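High affinity transport system protein p37 (Mycoplasma hyorhinis, PDB 3EKI) binds thiamine diphosphate as the extracytoplasmic lipoprotein of a high-affinity transport system in the mycoplasma cell membrane, probably delivering it for uptake. Local coordinates at residues A[128-133]-A[388-393]; A[122-127]-A[143-148]; A[258-263]-A[396-401]. One frame throughout, in Å; residues are numbered along the deposited sequence.

In the fold
Contacts 1 and 3 each place a lysine, K129 and K258, on the diphosphate of the bound thiamine diphosphate, while contact 2 comes nearest the ligand through the T147 side chain, about 6 Å from it between nearest atoms. Contacts 1 and 3 share helix 390-402, with centres about 13 Å apart: contact 1 packs its start on helix 127-136, contact 3 its last turns on helix 256-269. Contact 2 lies about 10 Å from contact 1, centre to centre, and shares its chain path, since strand 122-125 runs into helix 127-136 and that helix into strand 141-152. The two touch where F390 CD1 lies 3.4 Å from P143 CB. Contacts 2 and 3, about 17 Å apart by centres, do not touch.

Contact 1 (A[128-133]-A[388-393]); sequences GKLVEF and DNFQKE. With TPP (thiamine diphosphate), chain B.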
# COMPACT_ATOMS: atom_id res chain seq x y z
N GLY A 128 7.82 -3.38 -1.55
CA GLY A 128 9.08 -2.70 -1.82
C GLY A 128 10.04 -2.81 -0.66
O GLY A 128 11.22 -3.13 -0.79
N LYS A 129 9.54 -2.53 0.54
CA LYS A 129 10.36 -2.60 1.74
C LYS A 129 10.93 -4.01 1.92
O LYS A 129 12.05 -4.22 2.35
CB LYS A 129 9.53 -2.22 2.96
CG LYS A 129 9.21 -0.74 3.03
CD LYS A 129 8.14 -0.45 4.06
CE LYS A 129 8.10 1.06 4.35
NZ LYS A 129 6.69 1.54 4.30
N LEU A 130 10.11 -5.00 1.58
CA LEU A 130 10.62 -6.38 1.71
C LEU A 130 11.71 -6.66 0.70
O LEU A 130 12.74 -7.28 1.01
CB LEU A 130 9.45 -7.34 1.54
CG LEU A 130 9.80 -8.82 1.46
CD1 LEU A 130 10.42 -9.31 2.76
CD2 LEU A 130 8.52 -9.59 1.12
N VAL A 131 11.52 -6.22 -0.54
CA VAL A 131 12.53 -6.43 -1.57
C VAL A 131 13.84 -5.79 -1.11
O VAL A 131 14.90 -6.40 -1.19
CB VAL A 131 12.07 -5.85 -2.93
CG1 VAL A 131 13.23 -5.75 -3.92
CG2 VAL A 131 10.94 -6.71 -3.50
N GLU A 132 13.78 -4.55 -0.61
CA GLU A 132 15.01 -3.86 -0.18
C GLU A 132 15.63 -4.59 1.01
O GLU A 132 16.86 -4.67 1.17
CB GLU A 132 14.70 -2.42 0.17
CG GLU A 132 14.17 -1.51 -0.92
CD GLU A 132 15.16 -1.17 -2.01
OE1 GLU A 132 16.37 -1.43 -1.79
OE2 GLU A 132 14.75 -0.65 -3.08
N PHE A 133 14.80 -5.16 1.89
CA PHE A 133 15.35 -5.87 3.05
C PHE A 133 16.08 -7.13 2.58
O PHE A 133 17.18 -7.46 3.03
CB PHE A 133 14.22 -6.22 4.02
CG PHE A 133 14.66 -7.03 5.23
CD1 PHE A 133 15.18 -6.41 6.34
CD2 PHE A 133 14.54 -8.41 5.24
CE1 PHE A 133 15.58 -7.13 7.45
CE2 PHE A 133 14.95 -9.15 6.35
CZ PHE A 133 15.45 -8.51 7.46
N ASP A 388 4.96 -18.08 -6.67
CA ASP A 388 5.63 -19.22 -7.30
C ASP A 388 7.09 -18.91 -7.59
O ASP A 388 7.92 -19.82 -7.63
CB ASP A 388 4.86 -19.57 -8.59
CG ASP A 388 3.39 -19.85 -8.35
OD1 ASP A 388 3.05 -20.80 -7.62
OD2 ASP A 388 2.53 -19.12 -8.90
N ASN A 389 7.40 -17.63 -7.77
CA ASN A 389 8.73 -17.15 -8.11
C ASN A 389 8.89 -15.70 -7.63
O ASN A 389 8.43 -14.80 -8.34
CB ASN A 389 8.95 -17.20 -9.62
CG ASN A 389 10.39 -16.90 -9.99
OD1 ASN A 389 11.09 -16.15 -9.30
ND2 ASN A 389 10.83 -17.50 -11.10
N PHE A 390 9.51 -15.55 -6.48
CA PHE A 390 9.60 -14.23 -5.87
C PHE A 390 10.41 -13.27 -6.74
O PHE A 390 10.03 -12.10 -6.87
CB PHE A 390 10.23 -14.33 -4.50
CG PHE A 390 10.38 -13.02 -3.75
CD1 PHE A 390 9.27 -12.40 -3.22
CD2 PHE A 390 11.61 -12.41 -3.57
CE1 PHE A 390 9.36 -11.24 -2.50
CE2 PHE A 390 11.73 -11.24 -2.85
CZ PHE A 390 10.60 -10.63 -2.32
N GLN A 391 11.50 -13.75 -7.31
CA GLN A 391 12.30 -12.84 -8.14
C GLN A 391 11.53 -12.27 -9.31
O GLN A 391 11.59 -11.06 -9.64
CB GLN A 391 13.56 -13.56 -8.63
CG GLN A 391 14.33 -12.66 -9.59
CD GLN A 391 15.12 -11.59 -8.85
OE1 GLN A 391 15.29 -11.67 -7.62
NE2 GLN A 391 15.59 -10.61 -9.61
N LYS A 392 10.77 -13.11 -9.99
CA LYS A 392 9.99 -12.72 -11.15
C LYS A 392 8.73 -11.93 -10.84
O LYS A 392 8.42 -10.90 -11.46
CB LYS A 392 9.59 -14.00 -11.89
CG LYS A 392 8.84 -13.83 -13.19
CD LYS A 392 8.99 -15.02 -14.13
CE LYS A 392 10.29 -15.80 -13.97
NZ LYS A 392 10.53 -16.77 -15.08
N GLU A 393 7.99 -12.39 -9.84
CA GLU A 393 6.70 -11.86 -9.55
C GLU A 393 6.75 -10.61 -8.68
O GLU A 393 5.85 -9.83 -8.69
CB GLU A 393 5.86 -12.92 -8.84
CG GLU A 393 5.33 -13.99 -9.75
CD GLU A 393 4.49 -14.94 -8.98
OE1 GLU A 393 3.29 -14.76 -9.01
OE2 GLU A 393 5.08 -15.69 -8.28
N1' TPP B . -7.30 0.01 1.54
C2' TPP B . -7.74 0.01 2.83
CM2 TPP B . -9.18 -0.42 3.12
N3' TPP B . -6.92 0.38 3.83
C4' TPP B . -5.61 0.66 3.55
N4' TPP B . -4.80 0.93 4.57
C5' TPP B . -5.16 0.72 2.23
C6' TPP B . -6.07 0.38 1.23
C7' TPP B . -3.74 1.11 1.80
N3 TPP B . -2.76 0.01 1.72
C2 TPP B . -2.78 -1.09 2.48
S1 TPP B . -1.46 -2.14 2.02
C5 TPP B . -0.90 -1.01 0.81
C4 TPP B . -1.68 0.13 0.90
CM4 TPP B . -1.61 1.24 -0.17
C6 TPP B . 0.37 -1.20 -0.04
C7 TPP B . 1.62 -0.93 0.80
O7 TPP B . 1.63 0.45 1.20
PA TPP B . 2.41 1.04 2.45
O1A TPP B . 1.91 2.41 2.72
O2A TPP B . 2.32 0.10 3.62
O3A TPP B . 3.95 1.02 2.10
PB TPP B . 4.78 2.16 1.34
O1B TPP B . 4.25 2.34 -0.05
O2B TPP B . 6.26 1.61 1.34
O3B TPP B . 4.77 3.49 2.20
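F390 meets L130 and V131 through ring atoms CE1 and CZ. L130 CD2 lies 4.1 Å from F390 CE1 and is almost as near to CZ, while V131 CG2 stands 4.1 Å from F390 CZ. Both methyls approach obliquely, neither squarely over a face nor in the plane of the ring. No hydrogen bond crosses between 128-133 and 388-393, and the two backbones stay well apart, V131 CA and Q391 CA being 9.2 Å from each other, so the contact rests on apolar side-chain ends. With CG anti to the backbone N (chi1 -180°), the F390 ring is carried out from the first turn of its helix toward 128-133. Around these three side chains, L130 also packs on L110 and I141, V131 on I394 and Y398, and F390 on P143 and V395.

In the fold, which belongs to the periplasmic binding protein clan, the C-terminal helix 390-402 is thereby laid against helix 127-136, whose first turn borders the ligand pocket. One residue before L130, K129 heads elsewhere: its NZ donates to O2B of thiamine diphosphate at 3.0 Å. The chain is extended through chi3 and bends only at chi4 (132°), and the side chain makes a cation-pi contact with F106.

Further out, the start of helix 390-402 is fixed by its own side chains. N389 is the N-cap residue, and its OD1 accepts from K392 N at 3.1 Å, the donor sitting above the carbonyl plane. E393 reaches back over the preceding turn, where its OE2 takes D388 N (2.9 Å) on the syn lone pair and N389 N (3.1 Å) nearly head-on. These two N-H groups probably help stabilise the E393 carboxylate, which lies close to that of E146.

Contact 2 (A[122-127]-A[143-148]); sequences FGINAS and PALETT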
# COMPACT_ATOMS: atom_id res chain seq x y z
N PHE A 122 4.96 -15.52 10.98
CA PHE A 122 4.54 -14.99 9.69
C PHE A 122 4.05 -13.56 9.86
O PHE A 122 3.54 -13.16 10.90
CB PHE A 122 3.42 -15.86 9.14
CG PHE A 122 2.69 -15.45 7.89
CD1 PHE A 122 3.13 -15.89 6.65
CD2 PHE A 122 1.57 -14.65 7.98
CE1 PHE A 122 2.45 -15.52 5.50
CE2 PHE A 122 0.88 -14.25 6.84
CZ PHE A 122 1.34 -14.73 5.62
N GLY A 123 4.20 -12.82 8.77
CA GLY A 123 3.47 -11.53 8.72
C GLY A 123 3.38 -11.03 7.30
O GLY A 123 3.94 -11.62 6.38
N ILE A 124 2.63 -9.95 7.08
CA ILE A 124 2.43 -9.41 5.74
C ILE A 124 3.02 -8.00 5.66
O ILE A 124 2.72 -7.20 6.55
CB ILE A 124 0.93 -9.43 5.39
CG1 ILE A 124 0.36 -10.84 5.47
CG2 ILE A 124 0.72 -8.79 4.03
CD1 ILE A 124 -1.15 -10.94 5.35
N ASN A 125 3.88 -7.80 4.66
CA ASN A 125 4.73 -6.63 4.56
C ASN A 125 4.58 -5.95 3.20
O ASN A 125 4.32 -6.60 2.21
CB ASN A 125 6.22 -6.98 4.74
CG ASN A 125 7.04 -5.84 5.28
OD1 ASN A 125 7.14 -5.65 6.49
ND2 ASN A 125 7.68 -5.02 4.45
N ALA A 126 4.81 -4.64 3.23
CA ALA A 126 4.84 -3.93 1.95
C ALA A 126 5.90 -4.55 1.05
O ALA A 126 7.00 -4.87 1.54
CB ALA A 126 5.10 -2.46 2.20
N SER A 127 5.59 -4.72 -0.23
CA SER A 127 6.50 -5.40 -1.13
C SER A 127 7.83 -4.70 -1.34
O SER A 127 8.92 -5.30 -1.32
CB SER A 127 5.80 -5.60 -2.49
OG SER A 127 5.60 -4.36 -3.16
N PRO A 143 9.35 -15.37 1.41
CA PRO A 143 8.09 -14.85 0.87
C PRO A 143 7.25 -15.98 0.32
O PRO A 143 7.78 -16.88 -0.35
CB PRO A 143 8.56 -13.93 -0.27
CG PRO A 143 9.97 -13.60 0.08
CD PRO A 143 10.53 -14.87 0.69
N ALA A 144 5.96 -15.93 0.59
CA ALA A 144 5.07 -17.00 0.17
C ALA A 144 3.67 -16.62 -0.36
O ALA A 144 3.10 -17.35 -1.14
CB ALA A 144 4.89 -17.95 1.30
N LEU A 145 3.14 -15.53 0.15
CA LEU A 145 1.78 -15.11 -0.16
C LEU A 145 1.81 -13.76 -0.86
O LEU A 145 2.52 -12.87 -0.38
CB LEU A 145 1.02 -15.01 1.16
CG LEU A 145 -0.45 -14.56 1.15
CD1 LEU A 145 -1.36 -15.73 0.81
CD2 LEU A 145 -0.92 -13.97 2.47
N GLU A 146 1.08 -13.61 -1.95
CA GLU A 146 0.92 -12.29 -2.56
C GLU A 146 -0.51 -11.83 -2.31
O GLU A 146 -1.42 -12.57 -2.71
CB GLU A 146 1.20 -12.34 -4.06
CG GLU A 146 1.12 -10.96 -4.71
CD GLU A 146 1.53 -10.92 -6.16
OE1 GLU A 146 1.85 -11.97 -6.77
OE2 GLU A 146 1.53 -9.79 -6.72
N THR A 147 -0.72 -10.68 -1.69
CA THR A 147 -2.09 -10.16 -1.59
C THR A 147 -2.47 -9.44 -2.89
O THR A 147 -1.60 -9.04 -3.66
CB THR A 147 -2.25 -9.23 -0.38
OG1 THR A 147 -1.53 -8.02 -0.64
CG2 THR A 147 -1.69 -9.80 0.91
N THR A 148 -3.76 -9.30 -3.12
CA THR A 148 -4.32 -8.51 -4.23
C THR A 148 -5.39 -7.60 -3.64
O THR A 148 -5.92 -7.82 -2.55
CB THR A 148 -4.89 -9.36 -5.37
OG1 THR A 148 -6.03 -10.10 -4.87
CG2 THR A 148 -3.90 -10.37 -5.91
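F122 and L145 meet at about a right angle: L145 CD2 sits at the edge of the F122 ring, in its plane, 4.0 Å from CZ. The same methyl is 4.2 Å from I124 CD1, where the two aliphatic chains run obliquely past one another. L145 thus puts a single branch against both the aromatic edge and the isoleucine tip. Farther along, I124 CG2 lies 4.1 Å from T147 CG2. The threonine rotamer (chi1 70°) sets this methyl anti to the carbonyl carbon and turns OG1 elsewhere, to a hydrogen bond with D344 O.

The strands are not paired with each other. Their axes come within 8.8 Å at a 42° angle, and strand 345-349 pairs antiparallel with both in the same antiparallel sheet. A144 and L145 together face G346, a classic beta bulge in strand 141-152. The F122 ring also meets those of F48 and F348.

No hydrogen bond links the two segments, so their cohesion is apolar: the T147 hydroxyl is satisfied by D344 O, and it is the methyl of that side chain that meets I124.

Contact 3 (A[258-263]-A[396-401]); sequences KFKLEE and EVYEKA. With TPP (thiamine diphosphate), chain B.
L261 and A401 bring helix 256-269 and the C-terminal helix 390-402 together, their CA atoms 7.1 Å apart, the nearest such pair between 258-263 and 396-401. In this periplasmic binding protein fold, with its ligand held between two lobes, helix 256-269 opens at the diphosphate: S256 N and the hydroxyls of S255 and S257 bond to the ligand, and K258 adds its charge.

L261 CD2 touches A401 CB at 3.9 Å, a methyl-on-methyl contact. The leucine begins from chi1 -70°, with CG anti to its carbonyl carbon, and extends its CD2 branch toward the alanine, whose own CB points at the partner helix. L261 also packs on T338 and I402, and A401 on I341.

The second meeting is between K260 and Y398, which cross obliquely. Here the aliphatic part of the lysine does the touching, CD lying 3.9 Å from Y398 OH, while its ammonium goes past to D253 O. The phenol oxygen has its own hydrogen bond with E132 OE2, so Y398, on helix 390-402, touches K260 of helix 256-269 and hydrogen-bonds to E132 of helix 127-136.

K258 faces the ligand instead of helix 390-402. Bends at chi3 (-77°) and chi4 (-87°) fold its chain over so that NZ donates to O1A of thiamine diphosphate at 2.7 Å and, weakly, to O3B at 3.0 Å; it thereby bridges the two phosphates. A salt bridge to E308 probably balances part of its charge.

The backbones are coupled through one water. The water donates to L261 O (2.9 Å) and to A401 O (3.2 Å), the second of which also accepts from N339 ND2.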
# COMPACT_ATOMS: atom_id res chain seq x y z
N LYS A 258 5.06 6.83 -0.95
CA LYS A 258 5.09 8.21 -0.44
C LYS A 258 6.47 8.82 -0.58
O LYS A 258 6.78 9.89 -0.05
CB LYS A 258 4.57 8.26 1.00
CG LYS A 258 3.09 7.87 1.05
CD LYS A 258 2.67 7.45 2.45
CE LYS A 258 3.15 6.04 2.76
NZ LYS A 258 2.16 5.05 2.28
N PHE A 259 7.31 8.15 -1.37
CA PHE A 259 8.67 8.66 -1.59
C PHE A 259 9.34 8.11 -2.85
O PHE A 259 9.50 8.81 -3.80
CB PHE A 259 9.59 8.44 -0.37
CG PHE A 259 10.79 9.35 -0.34
CD1 PHE A 259 11.88 9.07 -1.09
CD2 PHE A 259 10.78 10.51 0.36
CE1 PHE A 259 12.97 9.90 -1.10
CE2 PHE A 259 11.83 11.31 0.36
CZ PHE A 259 12.94 11.00 -0.39
N LYS A 260 9.71 6.85 -2.88
CA LYS A 260 10.55 6.33 -3.94
C LYS A 260 9.84 6.26 -5.29
O LYS A 260 10.47 6.59 -6.30
CB LYS A 260 11.11 4.93 -3.57
CG LYS A 260 11.97 4.97 -2.33
CD LYS A 260 12.37 3.57 -1.86
CE LYS A 260 13.84 3.51 -1.46
NZ LYS A 260 14.00 3.69 0.02
N LEU A 261 8.58 5.87 -5.37
CA LEU A 261 7.94 5.77 -6.69
C LEU A 261 7.80 7.15 -7.32
O LEU A 261 7.93 7.27 -8.53
CB LEU A 261 6.58 5.07 -6.60
CG LEU A 261 6.71 3.58 -6.27
CD1 LEU A 261 5.34 3.02 -5.88
CD2 LEU A 261 7.27 2.82 -7.45
N GLU A 262 7.50 8.14 -6.49
CA GLU A 262 7.37 9.51 -7.01
C GLU A 262 8.74 10.07 -7.38
O GLU A 262 8.86 10.78 -8.38
CB GLU A 262 6.67 10.41 -5.99
CG GLU A 262 5.22 10.06 -5.75
CD GLU A 262 4.93 9.00 -4.70
OE1 GLU A 262 5.88 8.41 -4.14
OE2 GLU A 262 3.72 8.79 -4.45
N GLU A 263 9.76 9.77 -6.56
CA GLU A 263 11.12 10.17 -6.92
C GLU A 263 11.48 9.70 -8.31
O GLU A 263 12.04 10.43 -9.14
CB GLU A 263 12.13 9.64 -5.89
CG GLU A 263 13.60 9.73 -6.32
CD GLU A 263 14.48 9.24 -5.20
OE1 GLU A 263 15.37 9.95 -4.73
OE2 GLU A 263 14.25 8.09 -4.74
N GLU A 396 11.39 -8.29 -9.74
CA GLU A 396 11.54 -7.68 -11.07
C GLU A 396 10.46 -6.63 -11.26
O GLU A 396 10.66 -5.73 -11.94
CB GLU A 396 11.50 -8.69 -12.22
CG GLU A 396 12.76 -9.44 -12.33
CD GLU A 396 12.68 -10.61 -13.23
OE1 GLU A 396 11.72 -10.80 -13.91
OE2 GLU A 396 13.61 -11.33 -13.23
N VAL A 397 9.31 -6.81 -10.68
CA VAL A 397 8.26 -5.85 -10.90
C VAL A 397 8.63 -4.57 -10.18
O VAL A 397 8.45 -3.52 -10.70
CB VAL A 397 6.92 -6.40 -10.37
CG1 VAL A 397 5.70 -5.38 -10.43
CG2 VAL A 397 6.58 -7.61 -11.10
N TYR A 398 9.08 -4.69 -8.94
CA TYR A 398 9.50 -3.54 -8.16
C TYR A 398 10.65 -2.81 -8.85
O TYR A 398 10.60 -1.57 -8.93
CB TYR A 398 9.90 -3.95 -6.76
CG TYR A 398 10.55 -2.88 -5.91
CD1 TYR A 398 9.77 -1.92 -5.26
CD2 TYR A 398 11.93 -2.82 -5.74
CE1 TYR A 398 10.37 -0.94 -4.48
CE2 TYR A 398 12.53 -1.85 -4.98
CZ TYR A 398 11.74 -0.92 -4.35
OH TYR A 398 12.35 0.06 -3.58
N GLU A 399 11.64 -3.57 -9.31
CA GLU A 399 12.81 -2.92 -9.90
C GLU A 399 12.43 -2.17 -11.18
O GLU A 399 12.99 -1.08 -11.38
CB GLU A 399 13.93 -3.93 -10.15
CG GLU A 399 14.63 -4.43 -8.91
CD GLU A 399 15.18 -3.43 -7.93
OE1 GLU A 399 15.14 -3.69 -6.70
OE2 GLU A 399 15.66 -2.35 -8.35
N LYS A 400 11.52 -2.69 -11.98
CA LYS A 400 11.12 -1.98 -13.20
C LYS A 400 10.46 -0.65 -12.83
O LYS A 400 10.62 0.33 -13.56
CB LYS A 400 10.20 -2.81 -14.10
CG LYS A 400 9.73 -2.09 -15.34
CD LYS A 400 8.83 -2.97 -16.20
CE LYS A 400 8.42 -2.23 -17.47
NZ LYS A 400 7.77 -3.16 -18.43
N ALA A 401 9.72 -0.62 -11.72
CA ALA A 401 8.97 0.59 -11.37
C ALA A 401 9.85 1.72 -10.88
O ALA A 401 9.49 2.89 -11.08
CB ALA A 401 7.93 0.27 -10.30
N1' TPP B . -7.30 0.01 1.54
C2' TPP B . -7.74 0.01 2.83
CM2 TPP B . -9.18 -0.42 3.12
N3' TPP B . -6.92 0.38 3.83
C4' TPP B . -5.61 0.66 3.55
N4' TPP B . -4.80 0.93 4.57
C5' TPP B . -5.16 0.72 2.23
C6' TPP B . -6.07 0.38 1.23
C7' TPP B . -3.74 1.11 1.80
N3 TPP B . -2.76 0.01 1.72
C2 TPP B . -2.78 -1.09 2.48
S1 TPP B . -1.46 -2.14 2.02
C5 TPP B . -0.90 -1.01 0.81
C4 TPP B . -1.68 0.13 0.90
CM4 TPP B . -1.61 1.24 -0.17
C6 TPP B . 0.37 -1.20 -0.04
C7 TPP B . 1.62 -0.93 0.80
O7 TPP B . 1.63 0.45 1.20
PA TPP B . 2.41 1.04 2.45
O1A TPP B . 1.91 2.41 2.72
O2A TPP B . 2.32 0.10 3.62
O3A TPP B . 3.95 1.02 2.10
PB TPP B . 4.78 2.16 1.34
O1B TPP B . 4.25 2.34 -0.05
O2B TPP B . 6.26 1.61 1.34
O3B TPP B . 4.77 3.49 2.20
O HOH W 1 7.37 5.13 -10.34